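Local structure of cystathionine gamma-synthase (Xanthomonas oryzae pv. oryzae KACC 10331, 6LD7) at residues G114-F119 / F128-A133; R139-A144 / R168-A173; V152-P157 / R163-R168; P157-L162 / M351-M356; Q193-L196 / L202-H205. The protein probably catalyses, with pyridoxal 5'-phosphate as cofactor, the formation of cystathionine in methionine biosynthesis, as other cystathionine gamma-synthases of the trans-sulfuration family do. The protein carries 1 engineered substitution. All coordinates share one frame; numbering follows the deposited sequence.

Overall arrangement
Contacts 3 and 5 are buried, whereas contacts 1, 2 and 4 are only partly so; contacts 1 and 2 lie farthest from the middle of the chain, while contact 4 is about as near to it as contact 3. The same seven-stranded sheet is reached by contact 1 at outermost strand 129-133 and by contacts 3 and 5 at inner strands 151-155 and 202-206. Contacts 2 and 3 share helix 167-176, and contacts 3 and 4 share P157 in the loop after strand 151-155. The chemistry follows the place: contacts 1, 2 and 5 are almost wholly apolar, contact 3 is bridged by two waters, and contact 4 is a sparse meeting of loops that follow strands of two different sheets.

Contact 1. Residues G114-F119 / F128-A133; sequences GSWRLF and FALITA
The helical turns bearing W116 and F119 run against the strand bearing L130 and T132 at 142° between their N-to-C directions, with the two axes 11.0 Å apart at their closest. F119 and L130 have the nearest CA atoms, at 7.5 Å; no hydrogen bond crosses, and the gap is filled mostly by side chains. L130 points at the helix and works as a fork: CD1 meets CZ3 of W116 at 3.8 Å, while CD2 rests 3.9 Å from CB of F119. The benzyl group of F119 leads away from the strand, its CG beside the backbone N (chi1 -53°), which leaves the root of the side chain to do the touching. One face of that ring takes the carbonyl O of S115 near its rim. Farther along the strand, T132 CB sits at the edge of the indole, near its plane, 3.7 Å from W116 CH2. At the other end F128 turns its CE1 toward the carbonyl O of F119, at a loose 4.2 Å, and has CD2 of L130 in plane at its ring edge. All this closes the beta-alpha-beta unit of strand 104-108, helix 113-124 and strand 129-133. Here 129-133 is an outermost strand of the sheet within the chain, hydrogen-bonded to 104-108; V107 of that neighbour packs on W116 and F119, and I91 of helix 87-98 on F119.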
# COMPACT_ATOMS: atom_id res chain seq x y z
N GLY C 114 -25.52 -10.24 11.00
CA GLY C 114 -25.47 -9.20 9.95
C GLY C 114 -26.34 -9.63 8.77
O GLY C 114 -27.08 -8.82 8.16
N SER C 115 -26.43 -10.93 8.55
CA SER C 115 -27.25 -11.50 7.46
C SER C 115 -28.71 -11.27 7.87
O SER C 115 -29.45 -10.67 7.07
CB SER C 115 -26.93 -12.97 7.20
OG SER C 115 -25.55 -13.15 6.83
N TRP C 116 -29.08 -11.63 9.10
CA TRP C 116 -30.48 -11.41 9.62
C TRP C 116 -30.86 -9.90 9.52
O TRP C 116 -32.01 -9.61 9.13
CB TRP C 116 -30.67 -11.93 11.07
CG TRP C 116 -31.19 -13.33 11.08
CD1 TRP C 116 -30.53 -14.50 11.46
CD2 TRP C 116 -32.48 -13.75 10.56
NE1 TRP C 116 -31.32 -15.60 11.19
CE2 TRP C 116 -32.50 -15.17 10.62
CE3 TRP C 116 -33.59 -13.07 10.04
CZ2 TRP C 116 -33.66 -15.88 10.26
CZ3 TRP C 116 -34.67 -13.79 9.60
CH2 TRP C 116 -34.72 -15.17 9.75
N ARG C 117 -29.97 -8.99 9.95
CA ARG C 117 -30.26 -7.52 9.96
C ARG C 117 -30.60 -7.07 8.53
O ARG C 117 -31.65 -6.41 8.33
CB ARG C 117 -29.05 -6.82 10.57
CG ARG C 117 -29.01 -5.32 10.33
CD ARG C 117 -27.83 -4.59 10.91
NE ARG C 117 -26.40 -4.99 10.71
CZ ARG C 117 -25.68 -5.58 9.65
NH1 ARG C 117 -26.11 -6.10 8.42
NH2 ARG C 117 -24.38 -5.63 9.94
N LEU C 118 -29.81 -7.53 7.55
CA LEU C 118 -30.00 -7.16 6.14
C LEU C 118 -31.30 -7.79 5.62
O LEU C 118 -32.16 -7.03 5.03
CB LEU C 118 -28.77 -7.51 5.29
CG LEU C 118 -28.96 -7.21 3.81
CD1 LEU C 118 -29.31 -5.72 3.57
CD2 LEU C 118 -27.76 -7.63 3.01
N PHE C 119 -31.50 -9.10 5.84
CA PHE C 119 -32.75 -9.76 5.39
C PHE C 119 -33.94 -9.07 6.04
O PHE C 119 -34.86 -8.80 5.33
CB PHE C 119 -32.77 -11.24 5.70
CG PHE C 119 -31.59 -12.03 5.22
CD1 PHE C 119 -30.92 -11.68 4.05
CD2 PHE C 119 -31.16 -13.15 5.91
CE1 PHE C 119 -29.84 -12.42 3.60
CE2 PHE C 119 -30.06 -13.86 5.47
CZ PHE C 119 -29.38 -13.49 4.33
N PHE C 128 -38.76 -8.80 -0.89
CA PHE C 128 -38.93 -10.27 -0.98
C PHE C 128 -39.54 -10.68 0.35
O PHE C 128 -39.58 -9.80 1.25
CB PHE C 128 -37.62 -11.04 -1.29
CG PHE C 128 -36.45 -10.67 -0.43
CD1 PHE C 128 -36.33 -11.14 0.86
CD2 PHE C 128 -35.44 -9.81 -0.92
CE1 PHE C 128 -35.28 -10.72 1.67
CE2 PHE C 128 -34.37 -9.43 -0.12
CZ PHE C 128 -34.32 -9.84 1.19
N ALA C 129 -40.03 -11.92 0.45
CA ALA C 129 -40.54 -12.46 1.72
C ALA C 129 -39.49 -13.46 2.28
O ALA C 129 -38.72 -14.04 1.52
CB ALA C 129 -41.88 -13.12 1.47
N LEU C 130 -39.42 -13.56 3.59
CA LEU C 130 -38.54 -14.43 4.39
C LEU C 130 -39.35 -15.60 4.94
O LEU C 130 -40.40 -15.32 5.47
CB LEU C 130 -38.12 -13.68 5.64
CG LEU C 130 -37.14 -12.59 5.45
CD1 LEU C 130 -36.63 -12.17 6.82
CD2 LEU C 130 -36.04 -13.12 4.54
N ILE C 131 -38.77 -16.77 4.95
CA ILE C 131 -39.20 -17.95 5.74
C ILE C 131 -38.00 -18.33 6.60
O ILE C 131 -36.91 -18.46 6.06
CB ILE C 131 -39.66 -19.11 4.85
CG1 ILE C 131 -40.94 -18.77 4.09
CG2 ILE C 131 -39.94 -20.36 5.67
CD1 ILE C 131 -41.21 -19.76 2.97
N THR C 132 -38.18 -18.49 7.89
CA THR C 132 -37.12 -19.00 8.75
C THR C 132 -37.30 -20.51 8.94
O THR C 132 -38.41 -20.99 8.89
CB THR C 132 -36.90 -18.10 9.96
OG1 THR C 132 -36.74 -19.09 10.97
CG2 THR C 132 -37.98 -17.09 10.24
N ALA C 133 -36.21 -21.27 8.97
CA ALA C 133 -36.24 -22.75 9.01
C ALA C 133 -35.02 -23.22 9.76
O ALA C 133 -33.96 -22.56 9.73
CB ALA C 133 -36.26 -23.34 7.63

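Contact 2. Residues R139-A144 / R168-A173; sequences RSLADA and RFVIEA
L141 CD2 lies obliquely to the F169 ring, nearest to CE2 at 3.8 Å and then to CZ; the other flat group here, the R139 guanidinium, has the carboxylate of D143 at its edge and in its plane. The two helices lie side by side in the alpha/beta fold of this PLP-enzyme family, nearly parallel, with a crossing angle of -19° and axes 11.2 Å apart. L141 spans that gap almost alone. Its CG stands opposite the backbone N (chi1 175°), which carries the side chain toward the other helix, where a single methyl, CD2, meets all three partners: F169, V170 CG2 at 4.2 Å and A173 CB at 4.1 Å. L141 and F169 approach from opposite directions. V170 carries the contact inward, because its side chain also packs on I154 of strand 151-155, while A144 in the other helix covers I131 of strand 129-133. On the outer side of helix 138-145, one turn is tied by a salt bridge: R139 NE gives its hydrogen to D143 OD1 at 2.8 Å, on the syn side and 19° out of the carboxylate plane.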
# COMPACT_ATOMS: atom_id res chain seq x y z
N ARG C 139 -38.62 -31.68 8.84
CA ARG C 139 -39.99 -31.16 8.69
C ARG C 139 -39.93 -29.62 8.52
O ARG C 139 -40.70 -29.08 7.73
CB ARG C 139 -40.88 -31.60 9.88
CG ARG C 139 -42.33 -31.13 9.74
CD ARG C 139 -42.92 -31.56 8.37
NE ARG C 139 -44.33 -31.15 8.28
CZ ARG C 139 -45.35 -31.88 8.74
NH1 ARG C 139 -46.60 -31.47 8.65
NH2 ARG C 139 -45.15 -33.09 9.16
N SER C 140 -39.06 -28.93 9.23
CA SER C 140 -38.85 -27.45 9.10
C SER C 140 -38.44 -27.12 7.67
O SER C 140 -39.08 -26.30 7.01
CB SER C 140 -37.85 -26.97 10.07
OG SER C 140 -37.83 -25.54 10.06
N LEU C 141 -37.51 -27.88 7.12
CA LEU C 141 -37.10 -27.65 5.73
C LEU C 141 -38.30 -27.92 4.84
O LEU C 141 -38.51 -27.14 3.95
CB LEU C 141 -35.97 -28.60 5.33
CG LEU C 141 -35.59 -28.48 3.87
CD1 LEU C 141 -35.14 -27.06 3.56
CD2 LEU C 141 -34.54 -29.53 3.47
N ALA C 142 -38.98 -29.08 5.00
CA ALA C 142 -40.01 -29.51 4.05
C ALA C 142 -41.13 -28.46 4.03
O ALA C 142 -41.68 -28.25 2.97
CB ALA C 142 -40.56 -30.92 4.35
N ASP C 143 -41.52 -27.93 5.19
CA ASP C 143 -42.56 -26.86 5.30
C ASP C 143 -42.12 -25.57 4.56
O ASP C 143 -42.95 -24.95 3.93
CB ASP C 143 -42.90 -26.57 6.77
CG ASP C 143 -43.69 -27.72 7.47
OD1 ASP C 143 -44.13 -28.73 6.81
OD2 ASP C 143 -43.74 -27.68 8.68
N ALA C 144 -40.85 -25.19 4.63
CA ALA C 144 -40.32 -24.02 3.88
C ALA C 144 -40.42 -24.32 2.42
O ALA C 144 -40.96 -23.51 1.70
CB ALA C 144 -38.90 -23.80 4.30
N ARG C 168 -25.92 -32.16 0.97
CA ARG C 168 -26.54 -33.00 -0.10
C ARG C 168 -28.06 -33.07 0.16
O ARG C 168 -28.85 -32.93 -0.76
CB ARG C 168 -25.96 -34.44 -0.14
CG ARG C 168 -26.27 -35.10 -1.49
CD ARG C 168 -25.69 -36.47 -1.70
NE ARG C 168 -24.29 -36.50 -2.04
CZ ARG C 168 -23.25 -36.68 -1.19
NH1 ARG C 168 -23.41 -36.82 0.12
NH2 ARG C 168 -22.03 -36.62 -1.67
N PHE C 169 -28.47 -33.32 1.39
CA PHE C 169 -29.92 -33.42 1.75
C PHE C 169 -30.61 -32.11 1.35
O PHE C 169 -31.67 -32.10 0.60
CB PHE C 169 -30.07 -33.73 3.26
CG PHE C 169 -31.48 -33.59 3.77
CD1 PHE C 169 -32.49 -34.42 3.30
CD2 PHE C 169 -31.78 -32.70 4.79
CE1 PHE C 169 -33.81 -34.25 3.75
CE2 PHE C 169 -33.08 -32.54 5.25
CZ PHE C 169 -34.10 -33.31 4.72
N VAL C 170 -30.08 -30.98 1.84
CA VAL C 170 -30.81 -29.69 1.64
C VAL C 170 -30.85 -29.34 0.17
O VAL C 170 -31.95 -28.97 -0.33
CB VAL C 170 -30.25 -28.55 2.49
CG1 VAL C 170 -30.92 -27.22 2.17
CG2 VAL C 170 -30.45 -28.90 3.94
N ILE C 171 -29.71 -29.48 -0.51
CA ILE C 171 -29.58 -28.99 -1.89
C ILE C 171 -30.46 -29.85 -2.81
O ILE C 171 -31.17 -29.27 -3.63
CB ILE C 171 -28.11 -28.95 -2.30
CG1 ILE C 171 -27.35 -27.88 -1.51
CG2 ILE C 171 -27.94 -28.84 -3.78
CD1 ILE C 171 -25.82 -27.97 -1.65
N GLU C 172 -30.45 -31.17 -2.69
CA GLU C 172 -31.34 -32.02 -3.54
C GLU C 172 -32.80 -31.72 -3.23
O GLU C 172 -33.56 -31.64 -4.17
CB GLU C 172 -31.16 -33.52 -3.26
CG GLU C 172 -29.79 -34.03 -3.72
CD GLU C 172 -29.44 -33.86 -5.19
OE1 GLU C 172 -30.37 -33.62 -6.04
OE2 GLU C 172 -28.24 -33.97 -5.49
N ALA C 173 -33.21 -31.52 -1.97
CA ALA C 173 -34.65 -31.19 -1.72
C ALA C 173 -35.01 -29.83 -2.34
O ALA C 173 -36.08 -29.66 -2.95
CB ALA C 173 -34.96 -31.22 -0.24

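Contact 3. Residues V152-P157 / R163-R168; sequences VLIETP and RITDLR
In the beta-alpha-beta unit of strand 151-155, helix 167-176 and strand 180-184, the chain leaves the strand through T156 and a cis peptide to P157, and comes back past it along 163-168 to enter the helix. I154 and T165 meet through their CG2 methyls at 3.8 Å, and L167 CD2 closes in on the same I154 methyl. That L167 CD2 also lies 3.9 Å from T156 OG1. P157 and I164 lie side by side, pointing the same way, with CG of the proline 3.9 Å from CD1 of the isoleucine. The P157 CA also makes a CA-H...O contact to R163 O, at 3.2 Å. T165 turns its two branches to different tasks: OG1, set beside the backbone N (chi1 -56°), serves two waters, and CG2, opposite that N, serves I154. One water accepts from E155 N and donates to T165 OG1 at 2.9 Å. The other accepts from that hydroxyl and donates to E155 O at 2.7 Å and to R163 O. D166 caps the helix start through F169 N. With no direct hydrogen bond between the segments, their polar union rests on the waters, which satisfy buried backbone groups of E155.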
# COMPACT_ATOMS: atom_id res chain seq x y z
N VAL C 152 -32.64 -20.53 -1.18
CA VAL C 152 -32.39 -21.06 0.18
C VAL C 152 -30.96 -20.78 0.53
O VAL C 152 -30.09 -21.13 -0.24
CB VAL C 152 -32.63 -22.58 0.21
CG1 VAL C 152 -32.29 -23.12 1.58
CG2 VAL C 152 -34.02 -22.91 -0.21
N LEU C 153 -30.77 -20.18 1.68
CA LEU C 153 -29.44 -19.88 2.22
C LEU C 153 -29.09 -21.00 3.22
O LEU C 153 -29.91 -21.26 4.17
CB LEU C 153 -29.41 -18.49 2.89
CG LEU C 153 -28.21 -18.22 3.81
CD1 LEU C 153 -26.97 -18.06 3.00
CD2 LEU C 153 -28.42 -16.95 4.65
N ILE C 154 -27.88 -21.52 3.09
CA ILE C 154 -27.29 -22.45 4.07
C ILE C 154 -26.05 -21.83 4.67
O ILE C 154 -25.19 -21.38 3.92
CB ILE C 154 -26.96 -23.75 3.40
CG1 ILE C 154 -28.15 -24.34 2.68
CG2 ILE C 154 -26.33 -24.70 4.37
CD1 ILE C 154 -27.77 -25.46 1.82
N GLU C 155 -25.91 -21.90 5.98
CA GLU C 155 -24.66 -21.44 6.63
C GLU C 155 -24.19 -22.58 7.53
O GLU C 155 -24.80 -22.90 8.63
CB GLU C 155 -24.89 -20.15 7.40
CG GLU C 155 -23.64 -19.57 8.04
CD GLU C 155 -23.93 -18.35 8.90
OE1 GLU C 155 -23.19 -18.24 9.97
OE2 GLU C 155 -24.92 -17.54 8.50
N THR C 156 -23.17 -23.30 7.06
CA THR C 156 -22.68 -24.45 7.84
C THR C 156 -21.17 -24.45 7.89
O THR C 156 -20.55 -24.46 6.83
CB THR C 156 -22.67 -25.85 7.21
OG1 THR C 156 -23.04 -26.13 5.86
CG2 THR C 156 -22.99 -26.89 8.21
N PRO C 157 -20.55 -24.77 9.03
CA PRO C 157 -21.19 -24.82 10.34
C PRO C 157 -21.75 -23.47 10.79
O PRO C 157 -21.27 -22.44 10.32
CB PRO C 157 -20.01 -25.13 11.30
CG PRO C 157 -18.98 -25.75 10.43
CD PRO C 157 -19.13 -24.97 9.14
N ARG C 163 -23.54 -26.02 14.55
CA ARG C 163 -24.54 -26.95 13.94
C ARG C 163 -24.14 -27.19 12.51
O ARG C 163 -23.71 -26.25 11.79
CB ARG C 163 -25.99 -26.41 14.00
CG ARG C 163 -26.45 -25.92 15.38
CD ARG C 163 -26.86 -27.09 16.26
NE ARG C 163 -25.83 -27.52 17.13
CZ ARG C 163 -25.85 -27.69 18.49
NH1 ARG C 163 -26.89 -27.46 19.28
NH2 ARG C 163 -24.72 -28.14 19.03
N ILE C 164 -24.26 -28.44 12.10
CA ILE C 164 -23.90 -28.87 10.74
C ILE C 164 -25.17 -29.05 9.93
O ILE C 164 -26.03 -29.83 10.33
CB ILE C 164 -23.07 -30.13 10.86
CG1 ILE C 164 -21.93 -29.99 11.89
CG2 ILE C 164 -22.54 -30.57 9.53
CD1 ILE C 164 -20.89 -29.00 11.49
N THR C 165 -25.29 -28.41 8.80
CA THR C 165 -26.37 -28.66 7.87
C THR C 165 -25.86 -29.63 6.82
O THR C 165 -24.73 -29.44 6.27
CB THR C 165 -26.79 -27.37 7.17
OG1 THR C 165 -27.12 -26.42 8.18
CG2 THR C 165 -27.92 -27.58 6.20
N ASP C 166 -26.74 -30.55 6.46
CA ASP C 166 -26.40 -31.62 5.49
C ASP C 166 -26.58 -31.07 4.10
O ASP C 166 -27.72 -30.86 3.62
CB ASP C 166 -27.23 -32.85 5.85
CG ASP C 166 -27.05 -34.02 4.89
OD1 ASP C 166 -26.50 -33.84 3.73
OD2 ASP C 166 -27.45 -35.10 5.35
N LEU C 167 -25.48 -30.74 3.46
CA LEU C 167 -25.52 -30.07 2.14
C LEU C 167 -26.31 -30.91 1.15
O LEU C 167 -27.16 -30.34 0.39
CB LEU C 167 -24.09 -29.79 1.65
CG LEU C 167 -23.33 -28.74 2.46
CD1 LEU C 167 -21.91 -28.60 1.97
CD2 LEU C 167 -24.04 -27.39 2.36
N ARG C 168 -25.92 -32.16 0.97
CA ARG C 168 -26.54 -33.00 -0.10
C ARG C 168 -28.06 -33.07 0.16
O ARG C 168 -28.85 -32.93 -0.76
CB ARG C 168 -25.96 -34.44 -0.14
CG ARG C 168 -26.27 -35.10 -1.49
CD ARG C 168 -25.69 -36.47 -1.70
NE ARG C 168 -24.29 -36.50 -2.04
CZ ARG C 168 -23.25 -36.68 -1.19
NH1 ARG C 168 -23.41 -36.82 0.12
NH2 ARG C 168 -22.03 -36.62 -1.67
O HOH W 1 -27.88 -23.66 7.56
O HOH W 2 -25.57 -25.17 9.94

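Contact 4. Residues P157-L162 / M351-M356; sequences PSNPLL and MTHAAM
H353 turns the CE1 corner of its imidazole onto P160, 4.0 Å from the ring carbon CD, with NE2 at 4.1 Å from the same CD. The two side chains come from opposite directions, and P160 points at the histidine from a loop with a cis peptide before the proline. The N159 side chain slides past H353 in the opposite sense, the amide and ring planes 40° apart. At the ND1 edge of the imidazole, in its plane, T352 OG1 hydrogen-bonds ND1 at 2.6 Å, which fixes the rotation of the ring; either could be the donor. H353 sits within a type I turn from M351 to A354, closed by a weak bond from A354 N to M351 O. The contact spans 189 residues of sequence and two domains of the fold: 157-162 follows strand 151-155 of the seven-stranded sheet, and 351-356 follows strand 344-346 of the five-stranded one. A triethylene glycol, probably from the crystallisation liquor, lies about 6 Å from the N159 side chain. P160 also packs on L370 of strand 370-374 and bonds S312 OG through its carbonyl O, while R361 NH1 holds H353 O.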
# COMPACT_ATOMS: atom_id res chain seq x y z
N PRO C 157 -20.55 -24.77 9.03
CA PRO C 157 -21.19 -24.82 10.34
C PRO C 157 -21.75 -23.47 10.79
O PRO C 157 -21.27 -22.44 10.32
CB PRO C 157 -20.01 -25.13 11.30
CG PRO C 157 -18.98 -25.75 10.43
CD PRO C 157 -19.13 -24.97 9.14
N SER C 158 -22.67 -23.51 11.74
CA SER C 158 -23.36 -22.31 12.26
C SER C 158 -22.46 -21.71 13.36
O SER C 158 -21.58 -22.38 13.89
CB SER C 158 -24.79 -22.70 12.75
OG SER C 158 -24.73 -23.19 14.09
N ASN C 159 -22.74 -20.49 13.74
CA ASN C 159 -21.95 -19.73 14.72
C ASN C 159 -22.95 -19.28 15.77
O ASN C 159 -23.97 -18.79 15.37
CB ASN C 159 -21.27 -18.55 14.05
CG ASN C 159 -20.93 -17.55 15.14
OD1 ASN C 159 -21.74 -16.67 15.47
ND2 ASN C 159 -19.96 -17.84 15.96
N PRO C 160 -22.77 -19.42 17.11
CA PRO C 160 -21.58 -19.99 17.72
C PRO C 160 -21.66 -21.48 18.13
O PRO C 160 -20.75 -21.94 18.84
CB PRO C 160 -21.46 -19.08 18.96
CG PRO C 160 -22.90 -18.98 19.41
CD PRO C 160 -23.71 -18.86 18.10
N LEU C 161 -22.74 -22.19 17.79
CA LEU C 161 -22.93 -23.59 18.29
C LEU C 161 -22.46 -24.65 17.29
O LEU C 161 -22.59 -25.79 17.63
CB LEU C 161 -24.37 -23.84 18.70
CG LEU C 161 -24.95 -22.84 19.71
CD1 LEU C 161 -26.39 -23.22 20.01
CD2 LEU C 161 -24.15 -22.80 20.97
N LEU C 162 -21.90 -24.29 16.15
CA LEU C 162 -21.30 -25.23 15.16
C LEU C 162 -22.29 -26.35 14.81
O LEU C 162 -21.85 -27.45 14.63
CB LEU C 162 -19.97 -25.71 15.78
CG LEU C 162 -18.97 -24.57 15.62
CD1 LEU C 162 -18.51 -23.93 16.87
CD2 LEU C 162 -17.92 -24.87 14.63
N MET C 351 -21.32 -9.53 23.29
CA MET C 351 -20.53 -9.09 22.11
C MET C 351 -21.39 -9.39 20.90
O MET C 351 -22.33 -8.61 20.67
CB MET C 351 -19.14 -9.72 22.06
CG MET C 351 -18.29 -9.29 23.21
SD MET C 351 -16.62 -10.05 23.44
CE MET C 351 -15.72 -9.49 22.00
N THR C 352 -21.24 -10.56 20.30
CA THR C 352 -21.89 -10.97 19.03
C THR C 352 -23.40 -10.96 19.18
O THR C 352 -23.98 -10.75 18.18
CB THR C 352 -21.42 -12.35 18.53
OG1 THR C 352 -21.75 -13.37 19.49
CG2 THR C 352 -19.93 -12.32 18.25
N HIS C 353 -24.00 -11.22 20.34
CA HIS C 353 -25.48 -11.41 20.49
C HIS C 353 -26.04 -10.48 21.57
O HIS C 353 -27.10 -10.80 22.17
CB HIS C 353 -25.81 -12.89 20.85
CG HIS C 353 -25.51 -13.86 19.76
ND1 HIS C 353 -24.22 -14.05 19.27
CD2 HIS C 353 -26.34 -14.61 18.98
CE1 HIS C 353 -24.26 -14.92 18.27
NE2 HIS C 353 -25.55 -15.25 18.06
N ALA C 354 -25.31 -9.40 21.88
CA ALA C 354 -25.66 -8.39 22.92
C ALA C 354 -26.97 -7.66 22.52
O ALA C 354 -27.71 -7.42 23.43
CB ALA C 354 -24.54 -7.40 23.13
N ALA C 355 -27.25 -7.45 21.23
CA ALA C 355 -28.46 -6.70 20.76
C ALA C 355 -29.71 -7.57 20.98
O ALA C 355 -30.78 -7.00 21.13
CB ALA C 355 -28.34 -6.30 19.30
N MET C 356 -29.59 -8.91 21.11
CA MET C 356 -30.79 -9.74 21.37
C MET C 356 -31.23 -9.48 22.81
O MET C 356 -30.34 -9.11 23.64
CB MET C 356 -30.47 -11.23 21.20
CG MET C 356 -30.26 -11.65 19.78
SD MET C 356 -29.62 -13.38 19.68
CE MET C 356 -31.08 -14.37 19.84

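Contact 5. Residues Q193-L196 / L202-H205; sequences QKPL and LVLH
V203 divides its two methyls between two neighbours: CG1 meets L196 CG at 3.9 Å, and CG2 meets P195 CG at 4.1 Å. Its chi1 of 61° sets CG1 between the backbone N and the carbonyl carbon and leaves CG2 opposite the N, so the branches spread along the proline-leucine pair. P195 and L196 each cross V203 at about a right angle, and the pyrrolidine of P195 reaches the valine by CG and CD, the latter at 4.2 Å from CG2. L196 brings CG, CD1 and CD2 close to CG1, and CD2 also touches the backbone C of L202 at 3.9 Å. The L202 side chain itself points away, so only its backbone meets L196. The CA atoms of P195 and V203 are 6.7 Å apart.

In the next shell, V223 of strand 220-224 packs on both L196 and V203, while V183 of strand 180-184 backs P195. Strand 202-206 lies between those two strands, parallel to 180-184 and antiparallel to 220-224, and hydrogen bonds of V203 with V223 and of L202 with T181 and V183 set the position of its backbone. On its other side, L202 and L204 pack on helix 87-98. H205 NE2 is hydrogen-bonded to E76 OE2. The strand leads toward K209, the lysine predicted to carry pyridoxal phosphate. No hydrogen bond crosses between 193-196 and 202-205, so the loop and its 3-10 start are held to the strand by shape and buried apolar surface, while the strand's backbone hydrogen bonds go to strands 180-184 and 220-224.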
# COMPACT_ATOMS: atom_id res chain seq x y z
N GLN C 193 -14.24 -27.24 2.66
CA GLN C 193 -15.63 -27.55 2.27
C GLN C 193 -15.85 -26.91 0.92
O GLN C 193 -15.54 -25.64 0.76
CB GLN C 193 -16.65 -27.09 3.35
CG GLN C 193 -18.07 -27.46 3.05
CD GLN C 193 -18.98 -27.00 4.16
OE1 GLN C 193 -19.34 -25.76 4.30
NE2 GLN C 193 -19.41 -27.98 4.95
N LYS C 194 -16.45 -27.68 0.05
CA LYS C 194 -16.77 -27.29 -1.33
C LYS C 194 -18.24 -27.51 -1.64
O LYS C 194 -18.64 -28.50 -2.28
CB LYS C 194 -15.88 -28.06 -2.28
CG LYS C 194 -14.40 -27.69 -2.20
CD LYS C 194 -13.50 -28.49 -3.16
CE LYS C 194 -13.97 -28.26 -4.58
NZ LYS C 194 -12.98 -28.80 -5.55
N PRO C 195 -19.08 -26.53 -1.29
CA PRO C 195 -20.52 -26.67 -1.46
C PRO C 195 -20.97 -26.87 -2.91
O PRO C 195 -22.01 -27.57 -3.15
CB PRO C 195 -21.09 -25.41 -0.83
CG PRO C 195 -20.03 -25.00 0.13
CD PRO C 195 -18.72 -25.30 -0.58
N LEU C 196 -20.20 -26.39 -3.87
CA LEU C 196 -20.58 -26.54 -5.30
C LEU C 196 -20.40 -28.00 -5.69
O LEU C 196 -21.04 -28.35 -6.62
CB LEU C 196 -19.81 -25.64 -6.26
CG LEU C 196 -19.80 -24.13 -5.96
CD1 LEU C 196 -19.01 -23.32 -7.00
CD2 LEU C 196 -21.19 -23.55 -5.86
N LEU C 202 -24.54 -21.33 -5.69
CA LEU C 202 -23.69 -20.23 -5.31
C LEU C 202 -22.99 -20.59 -4.02
O LEU C 202 -23.63 -21.16 -3.10
CB LEU C 202 -24.54 -18.96 -5.07
CG LEU C 202 -25.22 -18.39 -6.30
CD1 LEU C 202 -26.40 -17.53 -5.87
CD2 LEU C 202 -24.23 -17.59 -7.11
N VAL C 203 -21.80 -20.07 -3.88
CA VAL C 203 -21.13 -20.11 -2.59
C VAL C 203 -20.58 -18.70 -2.35
O VAL C 203 -20.10 -18.04 -3.30
CB VAL C 203 -20.08 -21.25 -2.56
CG1 VAL C 203 -18.99 -21.10 -3.59
CG2 VAL C 203 -19.41 -21.23 -1.22
N LEU C 204 -20.62 -18.26 -1.13
CA LEU C 204 -20.05 -16.94 -0.82
C LEU C 204 -19.26 -16.93 0.48
O LEU C 204 -19.31 -17.90 1.27
CB LEU C 204 -21.18 -15.92 -0.83
CG LEU C 204 -22.27 -16.02 0.25
CD1 LEU C 204 -21.77 -15.49 1.60
CD2 LEU C 204 -23.44 -15.15 -0.15
N HIS C 205 -18.39 -15.93 0.60
CA HIS C 205 -17.46 -15.84 1.75
C HIS C 205 -17.37 -14.39 2.19
O HIS C 205 -17.36 -13.54 1.30
CB HIS C 205 -16.06 -16.23 1.28
CG HIS C 205 -15.87 -17.65 0.92
ND1 HIS C 205 -15.46 -18.58 1.84
CD2 HIS C 205 -16.05 -18.31 -0.27
CE1 HIS C 205 -15.45 -19.79 1.26
NE2 HIS C 205 -15.89 -19.65 -0.03